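PDB 3T7K: regulator of Ty1 transposition protein 107 from Saccharomyces cerevisiae, which binds the phosphorylated tail of histone H2A through C-terminal tandem BRCT repeats during the repair of damaged DNA. Local coordinates for residues T133-F136 / E137-N140; N170-S174 / K175-F179. One frame throughout, in Å; residues are numbered along the deposited sequence.

Contact 1 of 2, residues T133-F136 / E137-N140; sequences TKVF and ERAN
E137 turns back over the start of its own short helix and takes the backbone N-H of K134, with N to OE1 at 3.1 Å and an N-H...O angle of 169°. The donor arrives from above the carboxylate plane, 41° out of it. CG stands anti to the backbone N (chi1 167°) and the chain runs straight beyond it, which carries the carboxylate back along the helix to the T133-K134 junction. R138 N gives an i to i-4 bond of 2.8 Å to K134 O. The R138 side chain bends at chi3, and its guanidinium lies with one face over V135, NH2 being 3.6 Å from V135 CA. T133 O stands at the guanidinium edge, in plane, 2.9 Å from R138 NH1. A water, also near the plane but between NH1 and NH2, accepts from R138 NH2 at 3.1 Å; NH2 is also bonded to L239 O. Weaker bonds from A139 N to V135 O and F136 O finish the turn, and N140 ends it as a Schellman motif. N140 ND2 reaches N16 O of the second subunit. The turn lies just ahead of strand 143-147, and the F136 side chain packs against W231, C232 and I236 of helix 229-237.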
loop_
_atom_site.group_PDB
_atom_site.type_symbol
_atom_site.label_atom_id
_atom_site.label_comp_id
_atom_site.label_asym_id
_atom_site.label_seq_id
_atom_site.Cartn_x
_atom_site.Cartn_y
_atom_site.Cartn_z
ATOM N N THR C 133 9.882 -9.061 -2.118
ATOM C CA THR C 133 11.213 -8.513 -2.341
ATOM C C THR C 133 11.334 -8.005 -3.769
ATOM O O THR C 133 10.527 -8.369 -4.634
ATOM C CB THR C 133 12.302 -9.580 -2.112
ATOM O OG1 THR C 133 12.061 -10.699 -2.979
ATOM C CG2 THR C 133 12.274 -10.057 -0.677
ATOM N N LYS C 134 12.333 -7.161 -4.009
ATOM C CA LYS C 134 12.692 -6.774 -5.371
ATOM C C LYS C 134 13.824 -7.666 -5.891
ATOM O O LYS C 134 14.512 -8.308 -5.121
ATOM C CB LYS C 134 13.102 -5.312 -5.437
ATOM C CG LYS C 134 12.077 -4.364 -4.922
ATOM C CD LYS C 134 10.831 -4.378 -5.781
ATOM C CE LYS C 134 9.927 -3.229 -5.361
ATOM N NZ LYS C 134 8.574 -3.342 -5.945
ATOM N N VAL C 135 13.995 -7.695 -7.205
ATOM C CA VAL C 135 14.814 -8.701 -7.849
ATOM C C VAL C 135 16.274 -8.590 -7.366
ATOM O O VAL C 135 16.890 -9.591 -7.048
ATOM C CB VAL C 135 14.709 -8.611 -9.392
ATOM C CG1 VAL C 135 15.104 -7.226 -9.874
ATOM C CG2 VAL C 135 15.566 -9.688 -10.067
ATOM N N PHE C 136 16.799 -7.374 -7.261
ATOM C CA PHE C 136 18.196 -7.210 -6.827
ATOM C C PHE C 136 18.339 -7.347 -5.330
ATOM O O PHE C 136 19.383 -7.764 -4.816
ATOM C CB PHE C 136 18.746 -5.878 -7.282
ATOM C CG PHE C 136 18.866 -5.765 -8.754
ATOM C CD1 PHE C 136 19.747 -6.571 -9.449
ATOM C CD2 PHE C 136 18.109 -4.857 -9.451
ATOM C CE1 PHE C 136 19.867 -6.465 -10.814
ATOM C CE2 PHE C 136 18.221 -4.746 -10.819
ATOM C CZ PHE C 136 19.099 -5.557 -11.500
ATOM N N GLU C 137 17.269 -6.999 -4.629
ATOM C CA GLU C 137 17.227 -7.207 -3.206
ATOM C C GLU C 137 17.314 -8.698 -2.905
ATOM O O GLU C 137 18.076 -9.114 -2.027
ATOM C CB GLU C 137 15.948 -6.600 -2.633
ATOM C CG GLU C 137 15.672 -7.018 -1.232
ATOM C CD GLU C 137 14.376 -6.461 -0.701
ATOM O OE1 GLU C 137 13.562 -5.918 -1.492
ATOM O OE2 GLU C 137 14.187 -6.574 0.521
ATOM N N ARG C 138 16.532 -9.496 -3.633
ATOM C CA ARG C 138 16.631 -10.956 -3.575
ATOM C C ARG C 138 18.029 -11.477 -3.864
ATOM O O ARG C 138 18.406 -12.546 -3.375
ATOM C CB ARG C 138 15.723 -11.609 -4.621
ATOM C CG ARG C 138 14.301 -11.697 -4.244
ATOM C CD ARG C 138 13.561 -12.756 -5.054
ATOM N NE ARG C 138 13.276 -12.385 -6.442
ATOM C CZ ARG C 138 12.434 -11.431 -6.817
ATOM N NH1 ARG C 138 11.804 -10.687 -5.908
ATOM N NH2 ARG C 138 12.222 -11.211 -8.108
ATOM N N ALA C 139 18.773 -10.768 -4.707
ATOM C CA ALA C 139 20.077 -11.245 -5.163
ATOM C C ALA C 139 21.205 -10.767 -4.268
ATOM O O ALA C 139 22.379 -11.026 -4.543
ATOM C CB ALA C 139 20.337 -10.795 -6.599
ATOM N N ASN C 140 20.849 -10.050 -3.206
ATOM C CA ASN C 140 21.844 -9.455 -2.328
ATOM C C ASN C 140 22.764 -8.501 -3.053
ATOM O O ASN C 140 23.951 -8.431 -2.758
ATOM C CB ASN C 140 22.664 -10.536 -1.636
ATOM C CG ASN C 140 21.910 -11.178 -0.504
ATOM O OD1 ASN C 140 21.211 -10.498 0.247
ATOM N ND2 ASN C 140 22.033 -12.488 -0.380
HETATM O O HOH W 1 9.852 -9.245 -7.933
#

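Contact 2 of 2, residues N170-S174 / K175-F179; sequences NVLRS and KKCTF
R173 and C177 close the turn that follows strand 168-172 through backbone hydrogen bonding: C177 N gives its hydrogen to R173 O at 2.8 Å, with a C=O...N angle of 177°. This makes it an alpha-turn, a single helical turn in form. The same carbonyl also receives a weak bond from K176 N at 3.1 Å and 129°, so two successive amides converge on one oxygen. The apolar part is small. L172 CD2 touches C177 CB at 3.9 Å, and both side chains rest on F211 of helix 205-218, which the turn thereby overlies.

Between the long basic side chains the contact is made by aliphatic carbons. R173 and K176 cross obliquely, R173 CG lying 3.5 Å from K176 CB and K176 CD coming up beside NE. With K176 CG opposite the backbone N (chi1 167°) and a bend at chi3, NZ ends 4.2 Å from R173 NE. C177 CA lies over one face of the R173 guanidinium, whose NH2 forms a salt bridge with D181. Replacing R173 by an alanine would probably leave D181 without this cationic mate and strip K176 of the chain it lies along.

Two like charges thus stand close together on a partly exposed turn; the carboxylate of D181 probably offsets some of their repulsion, and the chains touch through their alkyl carbons, without pairing their charged ends.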
loop_
_atom_site.group_PDB
_atom_site.type_symbol
_atom_site.label_atom_id
_atom_site.label_comp_id
_atom_site.label_asym_id
_atom_site.label_seq_id
_atom_site.Cartn_x
_atom_site.Cartn_y
_atom_site.Cartn_z
ATOM N N ASN C 170 26.372 4.474 -6.532
ATOM C CA ASN C 170 27.560 5.308 -6.449
ATOM C C ASN C 170 28.136 5.505 -7.837
ATOM O O ASN C 170 28.612 4.555 -8.453
ATOM C CB ASN C 170 28.591 4.617 -5.561
ATOM C CG ASN C 170 29.869 5.425 -5.404
ATOM O OD1 ASN C 170 29.854 6.657 -5.446
ATOM N ND2 ASN C 170 30.992 4.725 -5.238
ATOM N N VAL C 171 28.095 6.728 -8.349
ATOM C CA VAL C 171 28.608 6.971 -9.693
ATOM C C VAL C 171 30.115 7.227 -9.719
ATOM O O VAL C 171 30.642 8.036 -8.953
ATOM C CB VAL C 171 27.880 8.133 -10.362
ATOM C CG1 VAL C 171 28.411 8.339 -11.772
ATOM C CG2 VAL C 171 26.377 7.849 -10.384
ATOM N N LEU C 172 30.806 6.532 -10.615
ATOM C CA LEU C 172 32.250 6.627 -10.692
ATOM C C LEU C 172 32.656 7.307 -11.984
ATOM O O LEU C 172 32.334 6.835 -13.072
ATOM C CB LEU C 172 32.876 5.232 -10.634
ATOM C CG LEU C 172 32.812 4.464 -9.317
ATOM C CD1 LEU C 172 33.397 3.071 -9.497
ATOM C CD2 LEU C 172 33.549 5.214 -8.221
ATOM N N ARG C 173 33.347 8.434 -11.874
ATOM C CA ARG C 173 33.998 8.989 -13.045
ATOM C C ARG C 173 35.144 8.031 -13.332
ATOM O O ARG C 173 36.145 8.016 -12.619
ATOM C CB ARG C 173 34.490 10.413 -12.782
ATOM C CG ARG C 173 35.298 10.570 -11.509
ATOM C CD ARG C 173 34.701 11.620 -10.593
ATOM N NE ARG C 173 35.428 11.692 -9.331
ATOM C CZ ARG C 173 35.331 10.780 -8.369
ATOM N NH1 ARG C 173 34.538 9.722 -8.532
ATOM N NH2 ARG C 173 36.027 10.925 -7.251
ATOM N N SER C 174 34.970 7.196 -14.350
ATOM C CA SER C 174 35.887 6.088 -14.594
ATOM C C SER C 174 37.342 6.537 -14.673
ATOM O O SER C 174 38.206 6.024 -13.964
ATOM C CB SER C 174 35.498 5.362 -15.880
ATOM O OG SER C 174 36.648 4.991 -16.620
ATOM N N LYS C 175 37.598 7.501 -15.547
ATOM C CA LYS C 175 38.942 8.015 -15.787
ATOM C C LYS C 175 39.639 8.490 -14.508
ATOM O O LYS C 175 40.830 8.264 -14.319
ATOM C CB LYS C 175 38.853 9.161 -16.800
ATOM C CG LYS C 175 37.556 9.963 -16.661
ATOM C CD LYS C 175 37.150 10.627 -17.965
ATOM C CE LYS C 175 35.817 11.346 -17.814
ATOM N NZ LYS C 175 35.333 11.921 -19.102
ATOM N N LYS C 176 38.878 9.128 -13.627
ATOM C CA LYS C 176 39.431 9.785 -12.445
ATOM C C LYS C 176 39.462 8.937 -11.164
ATOM O O LYS C 176 40.411 9.016 -10.391
ATOM C CB LYS C 176 38.651 11.076 -12.180
ATOM C CG LYS C 176 38.887 11.715 -10.819
ATOM C CD LYS C 176 37.961 12.915 -10.646
ATOM C CE LYS C 176 38.006 13.816 -11.874
ATOM N NZ LYS C 176 36.759 14.620 -12.048
ATOM N N CYS C 177 38.431 8.127 -10.949
ATOM C CA CYS C 177 38.185 7.520 -9.638
ATOM C C CYS C 177 39.338 6.694 -9.060
ATOM O O CYS C 177 40.052 5.990 -9.775
ATOM C CB CYS C 177 36.915 6.665 -9.668
ATOM S SG CYS C 177 37.178 5.032 -10.375
ATOM N N THR C 178 39.494 6.794 -7.743
ATOM C CA THR C 178 40.460 6.003 -6.999
ATOM C C THR C 178 39.704 4.924 -6.244
ATOM O O THR C 178 38.474 4.955 -6.173
ATOM C CB THR C 178 41.150 6.849 -5.934
ATOM O OG1 THR C 178 40.168 7.262 -4.969
ATOM C CG2 THR C 178 41.812 8.077 -6.556
ATOM N N PHE C 179 40.441 3.990 -5.651
ATOM C CA PHE C 179 39.821 2.934 -4.852
ATOM C C PHE C 179 38.900 3.497 -3.773
ATOM O O PHE C 179 37.817 2.962 -3.529
ATOM C CB PHE C 179 40.876 2.019 -4.230
ATOM C CG PHE C 179 40.329 1.092 -3.181
ATOM C CD1 PHE C 179 39.747 -0.115 -3.540
ATOM C CD2 PHE C 179 40.385 1.430 -1.843
ATOM C CE1 PHE C 179 39.240 -0.970 -2.586
ATOM C CE2 PHE C 179 39.877 0.577 -0.878
ATOM C CZ PHE C 179 39.300 -0.626 -1.252
#

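In the fold
Both contacts belong to the second BRCT repeat and follow one another in series, neither nesting nor crossing, with centres 25 Å apart and nearest atoms about 13 Å apart. Coming from the N-terminal repeat, the chain passes helix 123-128 and reaches contact 1, which closes the short helical turn leading into strand 143-147. That strand is followed by helix 154-163 and then strand 168-172, which pairs with 143-147 in parallel at one edge of the sheet. Contact 2 closes the turn at the exit from this edge strand, where the connection to strand 198-201 begins. Contact 1 joins the sheet's entrance to helix 229-237 and the second subunit; contact 2 joins its edge to helix 205-218.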